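Side-chain contacts in haloacid dehalogenase domain protein hydrolase (Planctomyces limnophilus, PDB 4OVY), which belongs to the haloacid dehalogenase superfamily, binds a calcium ion and probably acts as a hydrolase, putatively a phosphatase: residues G45-E50 against Q141-L146; Y54-F59 against S161-E166; F80-V83 against P89-A92; G219-I224 against L242-S247. All coordinates share one frame; numbering follows the deposited sequence.

Contact 1 of 4, residues G45-E50 against Q141-L146; sequences GTLWCE and QPMLEL. With EDO (1,2-ethanediol), chain F.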
loop_
_atom_site.group_PDB
_atom_site.type_symbol
_atom_site.label_atom_id
_atom_site.label_comp_id
_atom_site.label_asym_id
_atom_site.label_seq_id
_atom_site.Cartn_x
_atom_site.Cartn_y
_atom_site.Cartn_z
ATOM N N GLY A 45 7.505 -18.948 8.188
ATOM C CA GLY A 45 7.112 -19.665 9.396
ATOM C C GLY A 45 5.622 -19.659 9.688
ATOM O O GLY A 45 5.173 -20.311 10.631
ATOM N N THR A 46 4.858 -18.913 8.890
ATOM C CA THR A 46 3.418 -18.791 9.069
ATOM C C THR A 46 2.687 -19.409 7.868
ATOM O O THR A 46 1.771 -20.209 8.054
ATOM C CB THR A 46 3.027 -17.317 9.268
ATOM O OG1 THR A 46 3.547 -16.859 10.525
ATOM C CG2 THR A 46 1.515 -17.132 9.260
ATOM N N LEU A 47 3.092 -19.030 6.656
ATOM C CA LEU A 47 2.537 -19.578 5.413
ATOM C C LEU A 47 3.443 -20.626 4.763
ATOM O O LEU A 47 2.973 -21.459 3.984
ATOM C CB LEU A 47 2.282 -18.453 4.408
ATOM C CG LEU A 47 1.230 -17.406 4.786
ATOM C CD1 LEU A 47 1.078 -16.354 3.701
ATOM C CD2 LEU A 47 -0.117 -18.067 5.059
ATOM N N TRP A 48 4.743 -20.564 5.044
ATOM C CA TRP A 48 5.695 -21.510 4.479
ATOM C C TRP A 48 6.910 -21.704 5.380
ATOM O O TRP A 48 7.080 -20.999 6.371
ATOM C CB TRP A 48 6.103 -21.088 3.061
ATOM C CG TRP A 48 7.063 -19.937 2.946
ATOM C CD1 TRP A 48 7.363 -18.999 3.896
ATOM C CD2 TRP A 48 7.823 -19.581 1.783
ATOM N NE1 TRP A 48 8.272 -18.100 3.400
ATOM C CE2 TRP A 48 8.565 -18.430 2.105
ATOM C CE3 TRP A 48 7.942 -20.122 0.499
ATOM C CZ2 TRP A 48 9.417 -17.818 1.196
ATOM C CZ3 TRP A 48 8.796 -19.509 -0.403
ATOM C CH2 TRP A 48 9.524 -18.375 -0.049
ATOM N N CYS A 49 7.755 -22.650 5.006
ATOM C CA CYS A 49 8.867 -23.082 5.835
ATOM C C CYS A 49 10.004 -22.050 5.904
ATOM O O CYS A 49 10.347 -21.440 4.897
ATOM C CB CYS A 49 9.383 -24.399 5.271
ATOM S SG CYS A 49 10.625 -25.193 6.282
ATOM N N GLU A 50 10.591 -21.886 7.094
ATOM C CA GLU A 50 11.698 -20.935 7.327
ATOM C C GLU A 50 12.932 -21.606 7.953
ATOM O O GLU A 50 13.797 -20.925 8.502
ATOM C CB GLU A 50 11.236 -19.781 8.225
ATOM C CG GLU A 50 10.847 -20.230 9.621
ATOM C CD GLU A 50 10.327 -19.124 10.506
ATOM O OE1 GLU A 50 10.486 -17.931 10.164
ATOM O OE2 GLU A 50 9.751 -19.466 11.559
ATOM N N GLN A 141 -0.356 -26.393 3.402
ATOM C CA GLN A 141 -1.644 -26.691 2.806
ATOM C C GLN A 141 -2.813 -26.223 3.687
ATOM O O GLN A 141 -3.783 -25.662 3.169
ATOM C CB GLN A 141 -1.745 -28.193 2.496
ATOM C CG GLN A 141 -3.116 -28.670 2.044
ATOM C CD GLN A 141 -3.555 -28.077 0.714
ATOM O OE1 GLN A 141 -2.739 -27.808 -0.172
ATOM N NE2 GLN A 141 -4.856 -27.893 0.560
ATOM N N PRO A 142 -2.727 -26.429 5.018
ATOM C CA PRO A 142 -3.803 -25.908 5.860
ATOM C C PRO A 142 -3.951 -24.384 5.795
ATOM O O PRO A 142 -5.063 -23.868 5.915
ATOM C CB PRO A 142 -3.405 -26.370 7.268
ATOM C CG PRO A 142 -2.555 -27.568 7.038
ATOM C CD PRO A 142 -1.785 -27.249 5.793
HETATM N N MSE A 143 -2.854 -23.666 5.583
HETATM C CA MSE A 143 -2.926 -22.210 5.472
HETATM C C MSE A 143 -3.467 -21.809 4.123
HETATM O O MSE A 143 -4.161 -20.808 4.014
HETATM C CB MSE A 143 -1.568 -21.556 5.750
HETATM C CG MSE A 143 -1.072 -21.866 7.162
HETATM SE SE MSE A 143 -2.253 -21.106 8.558
HETATM C CE MSE A 143 -1.739 -19.225 8.296
ATOM N N LEU A 144 -3.171 -22.575 3.077
ATOM C CA LEU A 144 -3.798 -22.325 1.774
ATOM C C LEU A 144 -5.323 -22.454 1.876
ATOM O O LEU A 144 -6.070 -21.658 1.302
ATOM C CB LEU A 144 -3.278 -23.290 0.718
ATOM C CG LEU A 144 -1.784 -23.271 0.391
ATOM C CD1 LEU A 144 -1.522 -24.232 -0.762
ATOM C CD2 LEU A 144 -1.305 -21.866 0.063
ATOM N N GLU A 145 -5.774 -23.464 2.606
ATOM C CA GLU A 145 -7.201 -23.643 2.872
ATOM C C GLU A 145 -7.782 -22.463 3.651
ATOM O O GLU A 145 -8.866 -21.980 3.331
ATOM C CB GLU A 145 -7.448 -24.949 3.625
ATOM C CG GLU A 145 -7.171 -26.175 2.776
ATOM C CD GLU A 145 -7.144 -27.463 3.567
ATOM O OE1 GLU A 145 -7.558 -27.459 4.754
ATOM O OE2 GLU A 145 -6.711 -28.487 2.990
ATOM N N LEU A 146 -7.051 -21.999 4.660
ATOM C CA LEU A 146 -7.500 -20.867 5.467
ATOM C C LEU A 146 -7.622 -19.603 4.627
ATOM O O LEU A 146 -8.619 -18.896 4.716
ATOM C CB LEU A 146 -6.561 -20.644 6.659
ATOM C CG LEU A 146 -6.876 -19.441 7.550
ATOM C CD1 LEU A 146 -8.300 -19.504 8.101
ATOM C CD2 LEU A 146 -5.870 -19.393 8.683
HETATM C C1 EDO F . -6.925 -24.026 -1.883
HETATM O O1 EDO F . -8.151 -24.375 -1.238
HETATM C C2 EDO F . -5.848 -25.014 -1.468
HETATM O O2 EDO F . -6.268 -26.345 -1.797
#
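Gln141 NE2, on the helix that presents Met143 to Thr46 and Leu47, gives hydrogen bonds to two acceptors. One is OE2 of Glu145 a turn later, 3.1 Å from Gln141 NE2 and reached almost straight, with the acceptor in the amide plane and NE2 on the anti side of the carboxylate. The other, at 3.2 Å from Gln141 NE2, is O2 of an ethanediol probably carried over from crystallisation. A leucine here would take away the amide, and Glu145 OE2 would probably lose one of its partners, keeping the bond to Ser6 OG. The inner face of the helix is apolar. Met143, modelled as selenomethionine, is bent at chi2 (-64°) and again at chi3 (-72°), which sets its methyl beside Leu47 CD2 and Thr46 CG2. Met143 CE lies 3.8 Å from Leu47 CD2 and 4.0 Å from Thr46 CG2, while Met143 CG comes within 3.4 Å of Thr46 O. The threonine turns its hydroxyl the other way, toward Asn234 OD1. Thr46 fits the DxDx(T/V) signature of the family, and Asn234, Asp42 and Asp44 bind the calcium. Thr46 thus turns its hydroxyl to the metal site and its methyl to helix 141-152. Thr46 O, buried with no hydrogen-bonding partner, is met by Met143 carbons, so burying it probably carries an energetic cost that the surrounding apolar contacts offset.

Contact 2 of 4, residues Y54-F59 against S161-E166; sequences YVQLAF and SGAGIE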
loop_
_atom_site.group_PDB
_atom_site.type_symbol
_atom_site.label_atom_id
_atom_site.label_comp_id
_atom_site.label_asym_id
_atom_site.label_seq_id
_atom_site.Cartn_x
_atom_site.Cartn_y
_atom_site.Cartn_z
ATOM N N TYR A 54 15.594 -18.479 6.627
ATOM C CA TYR A 54 14.624 -17.725 5.837
ATOM C C TYR A 54 14.961 -17.961 4.374
ATOM O O TYR A 54 16.143 -17.951 3.996
ATOM C CB TYR A 54 14.673 -16.225 6.169
ATOM C CG TYR A 54 14.462 -15.890 7.639
ATOM C CD1 TYR A 54 13.397 -16.437 8.354
ATOM C CD2 TYR A 54 15.315 -15.010 8.310
ATOM C CE1 TYR A 54 13.195 -16.131 9.689
ATOM C CE2 TYR A 54 15.113 -14.695 9.647
ATOM C CZ TYR A 54 14.051 -15.262 10.335
ATOM O OH TYR A 54 13.835 -14.971 11.671
ATOM N N VAL A 55 13.943 -18.192 3.546
ATOM C CA VAL A 55 14.191 -18.505 2.143
ATOM C C VAL A 55 14.937 -17.365 1.442
ATOM O O VAL A 55 15.798 -17.617 0.602
ATOM C CB VAL A 55 12.889 -18.841 1.381
ATOM C CG1 VAL A 55 13.167 -19.035 -0.105
ATOM C CG2 VAL A 55 12.253 -20.103 1.958
ATOM N N GLN A 56 14.614 -16.117 1.782
ATOM C CA GLN A 56 15.332 -14.989 1.199
ATOM C C GLN A 56 16.811 -14.982 1.595
ATOM O O GLN A 56 17.639 -14.501 0.828
ATOM C CB GLN A 56 14.681 -13.651 1.531
ATOM C CG GLN A 56 15.297 -12.484 0.770
ATOM C CD GLN A 56 14.630 -11.163 1.065
ATOM O OE1 GLN A 56 13.498 -11.119 1.530
ATOM N NE2 GLN A 56 15.328 -10.076 0.782
ATOM N N LEU A 57 17.144 -15.505 2.771
ATOM C CA LEU A 57 18.557 -15.626 3.159
ATOM C C LEU A 57 19.268 -16.654 2.272
ATOM O O LEU A 57 20.405 -16.418 1.835
ATOM C CB LEU A 57 18.705 -15.945 4.651
ATOM C CG LEU A 57 20.135 -15.932 5.209
ATOM C CD1 LEU A 57 20.854 -14.624 4.899
ATOM C CD2 LEU A 57 20.111 -16.197 6.708
ATOM N N ALA A 58 18.595 -17.772 1.977
ATOM C CA ALA A 58 19.119 -18.755 1.019
ATOM C C ALA A 58 19.386 -18.096 -0.343
ATOM O O ALA A 58 20.427 -18.319 -0.955
ATOM C CB ALA A 58 18.164 -19.936 0.866
ATOM N N PHE A 59 18.433 -17.291 -0.809
ATOM C CA PHE A 59 18.578 -16.530 -2.057
ATOM C C PHE A 59 19.793 -15.605 -1.989
ATOM O O PHE A 59 20.641 -15.619 -2.883
ATOM C CB PHE A 59 17.281 -15.748 -2.329
ATOM C CG PHE A 59 17.400 -14.660 -3.359
ATOM C CD1 PHE A 59 17.353 -14.958 -4.717
ATOM C CD2 PHE A 59 17.490 -13.328 -2.975
ATOM C CE1 PHE A 59 17.426 -13.955 -5.671
ATOM C CE2 PHE A 59 17.571 -12.320 -3.922
ATOM C CZ PHE A 59 17.543 -12.629 -5.272
ATOM N N SER A 161 5.201 -9.013 6.237
ATOM C CA SER A 161 6.418 -9.792 6.492
ATOM C C SER A 161 7.633 -8.888 6.659
ATOM O O SER A 161 7.679 -7.789 6.120
ATOM C CB SER A 161 6.651 -10.769 5.338
ATOM O OG SER A 161 7.946 -11.349 5.374
ATOM N N GLY A 162 8.616 -9.363 7.416
ATOM C CA GLY A 162 9.903 -8.680 7.521
ATOM C C GLY A 162 10.773 -8.873 6.294
ATOM O O GLY A 162 11.723 -8.120 6.079
ATOM N N ALA A 163 10.456 -9.889 5.489
ATOM C CA ALA A 163 11.202 -10.165 4.273
ATOM C C ALA A 163 10.950 -9.073 3.241
ATOM O O ALA A 163 10.031 -8.255 3.380
ATOM C CB ALA A 163 10.827 -11.533 3.706
ATOM N N GLY A 164 11.777 -9.073 2.208
ATOM C CA GLY A 164 11.671 -8.107 1.133
ATOM C C GLY A 164 10.379 -8.258 0.355
ATOM O O GLY A 164 10.044 -9.348 -0.120
ATOM N N ILE A 165 9.668 -7.145 0.225
ATOM C CA ILE A 165 8.424 -7.081 -0.518
ATOM C C ILE A 165 8.618 -7.604 -1.953
ATOM O O ILE A 165 7.792 -8.364 -2.459
ATOM C CB ILE A 165 7.851 -5.642 -0.445
ATOM C CG1 ILE A 165 6.386 -5.592 -0.846
ATOM C CG2 ILE A 165 8.663 -4.663 -1.280
ATOM C CD1 ILE A 165 5.795 -4.206 -0.701
ATOM N N GLU A 166 9.746 -7.257 -2.570
ATOM C CA GLU A 166 10.021 -7.640 -3.952
ATOM C C GLU A 166 10.570 -9.055 -4.107
ATOM O O GLU A 166 10.626 -9.587 -5.222
ATOM C CB GLU A 166 10.951 -6.613 -4.613
ATOM C CG GLU A 166 10.374 -5.198 -4.684
ATOM C CD GLU A 166 8.951 -5.126 -5.243
ATOM O OE1 GLU A 166 8.577 -5.945 -6.117
ATOM O OE2 GLU A 166 8.189 -4.232 -4.815
#
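The flat carboxamide of Gln56 receives Gly164 N in its own carbonyl plane, on a lone pair of OE1, and the backbone carbonyl of the same glutamine lies in plane at the edge of the Phe59 ring. That ring also meets Trp122 edge-to-face. In HAD terms the contact joins helix 55-67, in what is probably a C1-type cap insertion, to the turn after core strand 156-161, where Ser161 probably corresponds to the motif II serine or threonine of relatives. Gln56 has CG anti to the backbone N (chi1 -172°) and its chain extended beyond, which carries the amide across to Gly164. The bond is short, 2.8 Å from Gly164 N to Gln56 OE1, and enters at a C=O...N angle of 134°. Gly164 is the N-cap of helix 165-168, so the glutamine takes up an amide at the helix start. Gln56 NE2, on the same carboxamide, bonds Thr103 OG1; a leucine here would probably leave both the buried Gly164 N and that hydroxyl without this mate. Just before, an ST turn shapes the chain, with Ala163 N donating to Ser161 OG at 2.9 Å. Ala163 CB then rests 3.5 Å from Gln56 OE1.

Contact 3 of 4, residues F80-V83 against P89-A92; sequences FRAV and PALA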
loop_
_atom_site.group_PDB
_atom_site.type_symbol
_atom_site.label_atom_id
_atom_site.label_comp_id
_atom_site.label_asym_id
_atom_site.label_seq_id
_atom_site.Cartn_x
_atom_site.Cartn_y
_atom_site.Cartn_z
ATOM N N PHE A 80 29.349 -10.558 4.350
ATOM C CA PHE A 80 29.729 -11.327 3.165
ATOM C C PHE A 80 30.693 -12.454 3.509
ATOM O O PHE A 80 30.580 -13.549 2.964
ATOM C CB PHE A 80 30.331 -10.406 2.105
ATOM C CG PHE A 80 29.439 -9.249 1.759
ATOM C CD1 PHE A 80 28.382 -9.414 0.877
ATOM C CD2 PHE A 80 29.629 -8.007 2.352
ATOM C CE1 PHE A 80 27.546 -8.355 0.573
ATOM C CE2 PHE A 80 28.795 -6.942 2.053
ATOM C CZ PHE A 80 27.753 -7.115 1.157
ATOM N N ARG A 81 31.621 -12.180 4.424
ATOM C CA ARG A 81 32.553 -13.192 4.932
ATOM C C ARG A 81 31.782 -14.399 5.473
ATOM O O ARG A 81 32.051 -15.547 5.091
ATOM C CB ARG A 81 33.439 -12.573 6.026
ATOM C CG ARG A 81 34.624 -13.417 6.490
ATOM C CD ARG A 81 34.242 -14.563 7.418
ATOM N NE ARG A 81 33.323 -14.153 8.481
ATOM C CZ ARG A 81 32.650 -14.989 9.273
ATOM N NH1 ARG A 81 31.841 -14.499 10.202
ATOM N NH2 ARG A 81 32.779 -16.308 9.155
ATOM N N ALA A 82 30.814 -14.135 6.351
ATOM C CA ALA A 82 29.970 -15.197 6.913
ATOM C C ALA A 82 29.252 -15.983 5.819
ATOM O O ALA A 82 29.153 -17.211 5.889
ATOM C CB ALA A 82 28.956 -14.614 7.886
ATOM N N VAL A 83 28.760 -15.276 4.804
ATOM C CA VAL A 83 28.054 -15.922 3.690
ATOM C C VAL A 83 28.999 -16.856 2.933
ATOM O O VAL A 83 28.672 -18.019 2.681
ATOM C CB VAL A 83 27.448 -14.892 2.715
ATOM C CG1 VAL A 83 26.810 -15.590 1.523
ATOM C CG2 VAL A 83 26.426 -14.009 3.419
ATOM N N PRO A 89 25.622 -19.571 12.189
ATOM C CA PRO A 89 25.424 -18.804 13.433
ATOM C C PRO A 89 25.623 -17.286 13.303
ATOM O O PRO A 89 24.893 -16.518 13.920
ATOM C CB PRO A 89 26.470 -19.399 14.380
ATOM C CG PRO A 89 26.640 -20.797 13.900
ATOM C CD PRO A 89 26.504 -20.734 12.405
ATOM N N ALA A 90 26.608 -16.853 12.521
ATOM C CA ALA A 90 26.781 -15.425 12.269
ATOM C C ALA A 90 25.582 -14.883 11.475
ATOM O O ALA A 90 25.048 -13.812 11.778
ATOM C CB ALA A 90 28.084 -15.167 11.523
ATOM N N LEU A 91 25.155 -15.638 10.472
ATOM C CA LEU A 91 24.041 -15.227 9.604
ATOM C C LEU A 91 22.703 -15.093 10.338
ATOM O O LEU A 91 21.843 -14.296 9.944
ATOM C CB LEU A 91 23.906 -16.203 8.431
ATOM C CG LEU A 91 25.100 -16.209 7.469
ATOM C CD1 LEU A 91 24.940 -17.311 6.431
ATOM C CD2 LEU A 91 25.292 -14.853 6.803
ATOM N N ALA A 92 22.537 -15.863 11.409
ATOM C CA ALA A 92 21.346 -15.782 12.254
ATOM C C ALA A 92 21.191 -14.438 12.973
ATOM O O ALA A 92 20.117 -14.142 13.488
ATOM C CB ALA A 92 21.362 -16.908 13.277
#
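Ala82, Val83 and Leu91 form the buried, tightly packed part of this contact, while Arg81 makes its looser, partly exposed side; the methyls of Ala82 and Ala90 meet closely at the boundary. The two segments belong to consecutive short helices, 80-84 and 88-91, in the strand-free, largely helical insertion between strands 38-41 and 156-161, consistent with the C1 cap of HAD proteins. On the tight side Leu91 does most of the touching through a single branch. With CG set beside the backbone N (chi1 -65°), Leu91 places CD2 between the helices, 3.7 Å from Val83 CG2, and the Leu91 and Val83 side chains cross at about a right angle. The same Leu91 CD2 is 3.8 Å from Ala82 CB. Val83 and Leu91 both also touch Leu61, so this part is covered by helix 55-67.

Toward the outside, alanine and arginine replace the branched aliphatics. The helices approach most closely at Ala82 and Ala90, whose small side chains allow their CA atoms to come within 6.2 Å of each other. Beyond them Arg81, bent at both chi2 and chi3, folds its guanidinium back over its own helix, one face covering Ala82 CB off-centre. Its charge is answered outside the pair of segments, by salt bridges with Glu78, Glu85 and Asp87, and this acidic surround probably fixes the orientation of the group. The reach across is accordingly light: Arg81 NH1 passes Ala90 CB obliquely at 4.0 Å. Ala90 CB in turn stands methyl to methyl with Ala82 CB, 3.8 Å away.

Contact 4 of 4, residues G219-I224 against L242-S247; sequences GIRQVI and LEYVTS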
loop_
_atom_site.group_PDB
_atom_site.type_symbol
_atom_site.label_atom_id
_atom_site.label_comp_id
_atom_site.label_asym_id
_atom_site.label_seq_id
_atom_site.Cartn_x
_atom_site.Cartn_y
_atom_site.Cartn_z
ATOM N N GLY A 219 3.578 -0.434 9.182
ATOM C CA GLY A 219 3.415 -0.801 7.773
ATOM C C GLY A 219 1.945 -1.026 7.439
ATOM O O GLY A 219 1.443 -0.565 6.411
ATOM N N ILE A 220 1.249 -1.715 8.333
ATOM C CA ILE A 220 -0.175 -1.972 8.158
ATOM C C ILE A 220 -0.952 -0.658 8.102
ATOM O O ILE A 220 -1.748 -0.437 7.194
ATOM C CB ILE A 220 -0.703 -2.877 9.286
ATOM C CG1 ILE A 220 -0.179 -4.307 9.108
ATOM C CG2 ILE A 220 -2.225 -2.883 9.327
ATOM C CD1 ILE A 220 -0.305 -5.170 10.344
ATOM N N ARG A 221 -0.724 0.220 9.071
ATOM C CA ARG A 221 -1.491 1.456 9.124
ATOM C C ARG A 221 -1.196 2.381 7.938
ATOM O O ARG A 221 -2.115 3.011 7.404
ATOM C CB ARG A 221 -1.275 2.184 10.452
ATOM C CG ARG A 221 -2.131 3.433 10.613
ATOM C CD ARG A 221 -3.629 3.146 10.522
ATOM N NE ARG A 221 -4.431 4.361 10.606
ATOM C CZ ARG A 221 -4.576 5.255 9.627
ATOM N NH1 ARG A 221 -3.973 5.096 8.446
ATOM N NH2 ARG A 221 -5.324 6.326 9.833
ATOM N N GLN A 222 0.069 2.451 7.515
ATOM C CA GLN A 222 0.439 3.283 6.369
ATOM C C GLN A 222 -0.146 2.745 5.055
ATOM O O GLN A 222 -0.746 3.495 4.287
ATOM C CB GLN A 222 1.962 3.402 6.235
ATOM C CG GLN A 222 2.642 4.146 7.380
ATOM C CD GLN A 222 2.562 5.654 7.252
ATOM O OE1 GLN A 222 1.615 6.198 6.683
ATOM N NE2 GLN A 222 3.569 6.341 7.782
ATOM N N VAL A 223 0.026 1.451 4.802
ATOM C CA VAL A 223 -0.374 0.864 3.516
ATOM C C VAL A 223 -1.881 0.558 3.447
ATOM O O VAL A 223 -2.550 0.899 2.463
ATOM C CB VAL A 223 0.426 -0.417 3.230
ATOM C CG1 VAL A 223 -0.101 -1.139 1.985
ATOM C CG2 VAL A 223 1.906 -0.087 3.069
ATOM N N ILE A 224 -2.409 -0.096 4.475
ATOM C CA ILE A 224 -3.822 -0.516 4.465
ATOM C C ILE A 224 -4.759 0.600 4.933
ATOM O O ILE A 224 -5.884 0.728 4.434
ATOM C CB ILE A 224 -4.051 -1.782 5.318
ATOM C CG1 ILE A 224 -3.042 -2.877 4.931
ATOM C CG2 ILE A 224 -5.483 -2.282 5.161
ATOM C CD1 ILE A 224 -3.252 -4.211 5.614
ATOM N N LEU A 242 0.008 -8.727 16.260
ATOM C CA LEU A 242 -1.093 -9.425 16.939
ATOM C C LEU A 242 -1.741 -8.537 18.006
ATOM O O LEU A 242 -2.966 -8.460 18.107
ATOM C CB LEU A 242 -0.595 -10.728 17.560
ATOM C CG LEU A 242 -0.087 -11.799 16.577
ATOM C CD1 LEU A 242 0.703 -12.883 17.299
ATOM C CD2 LEU A 242 -1.229 -12.413 15.801
ATOM N N GLU A 243 -0.910 -7.846 18.785
ATOM C CA GLU A 243 -1.397 -6.950 19.836
ATOM C C GLU A 243 -2.262 -5.816 19.273
ATOM O O GLU A 243 -3.327 -5.491 19.814
ATOM C CB GLU A 243 -0.205 -6.378 20.602
ATOM C CG GLU A 243 -0.543 -5.520 21.798
ATOM C CD GLU A 243 0.707 -5.142 22.569
ATOM O OE1 GLU A 243 1.565 -4.433 22.001
ATOM O OE2 GLU A 243 0.839 -5.575 23.734
ATOM N N TYR A 244 -1.804 -5.237 18.170
ATOM C CA TYR A 244 -2.508 -4.163 17.487
ATOM C C TYR A 244 -3.911 -4.609 17.083
ATOM O O TYR A 244 -4.871 -3.845 17.187
ATOM C CB TYR A 244 -1.682 -3.730 16.262
ATOM C CG TYR A 244 -2.292 -2.650 15.396
ATOM C CD1 TYR A 244 -2.727 -1.445 15.938
ATOM C CD2 TYR A 244 -2.398 -2.822 14.018
ATOM C CE1 TYR A 244 -3.279 -0.455 15.138
ATOM C CE2 TYR A 244 -2.944 -1.839 13.211
ATOM C CZ TYR A 244 -3.377 -0.656 13.769
ATOM O OH TYR A 244 -3.913 0.320 12.959
ATOM N N VAL A 245 -4.019 -5.859 16.651
ATOM C CA VAL A 245 -5.290 -6.441 16.209
ATOM C C VAL A 245 -6.207 -6.873 17.365
ATOM O O VAL A 245 -7.428 -6.682 17.291
ATOM C CB VAL A 245 -5.022 -7.635 15.262
ATOM C CG1 VAL A 245 -6.284 -8.452 15.011
ATOM C CG2 VAL A 245 -4.439 -7.124 13.949
ATOM N N THR A 246 -5.635 -7.435 18.430
ATOM C CA THR A 246 -6.441 -8.085 19.473
ATOM C C THR A 246 -6.664 -7.285 20.757
ATOM O O THR A 246 -7.639 -7.535 21.456
ATOM C CB THR A 246 -5.827 -9.431 19.908
ATOM O OG1 THR A 246 -4.573 -9.199 20.561
ATOM C CG2 THR A 246 -5.632 -10.366 18.717
ATOM N N SER A 247 -5.761 -6.364 21.082
ATOM C CA SER A 247 -5.730 -5.747 22.421
ATOM C C SER A 247 -6.521 -4.451 22.513
ATOM O O SER A 247 -7.034 -3.955 21.512
ATOM C CB SER A 247 -4.282 -5.508 22.864
ATOM O OG SER A 247 -3.606 -6.746 23.027
#
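Helices 215-223 and 239-246 keep well apart here, the nearest CA atoms, those of Ile220 and Tyr244, being 9.9 Å from each other, so the side chains, Tyr244 above all, bridge the interval. The CG of Tyr244 is anti to the backbone N (chi1 178°), and the ring extends toward the other helix. Ile220 meets it at the ring edge, near the ring plane, with Ile220 CG2 4.1 Å from Tyr244 CE2; the two side chains run past each other in opposite directions. At the far end the phenol oxygen lies against the aliphatic part of Arg221, with Tyr244 OH 3.7 Å from Arg221 CD and 4.1 Å from Arg221 CB. The guanidinium plane is tilted 28° from the ring, but it is the methylenes, not the charged group, that touch the tyrosine. Arg221 bends at chi2 and carries its charge on to its neighbour, where NH1 meets Glu166 and NE meets Asp112, both of the second subunit, in salt bridges. Pro228, in the loop leading to strand 230-233, touches both Ile220 and Tyr244, and Leu201 of the second subunit packs on Tyr244. The two helices flank strand 230-233 in sequence, within the alternating beta-alpha order of a Rossmann-like core. The contact therefore divides Arg221 in two: a hydrocarbon stem resting on the tyrosine within the chain, and a guanidinium that salt-bridges two carboxylates of the second subunit.

From the N terminus, the loop after strand 38-41 opens contact 1, and helix 55-67 then opens contact 2. Contact 3 closes first, joining helices 80-84 and 88-91 across a very short loop, and is nested inside the loops of both earlier contacts. Contact 1 closes at helix 141-152 and contact 2 just after strand 156-161, so these two cross; they touch where Trp48 meets Val55. Contact 2 also touches contact 3, where Leu57 packs against the Leu91 backbone, within the insertion. Contact 4 follows in series and closes the loop holding strand 230-233, tying helices 215-223 and 239-246; like contact 2 it reaches the second subunit.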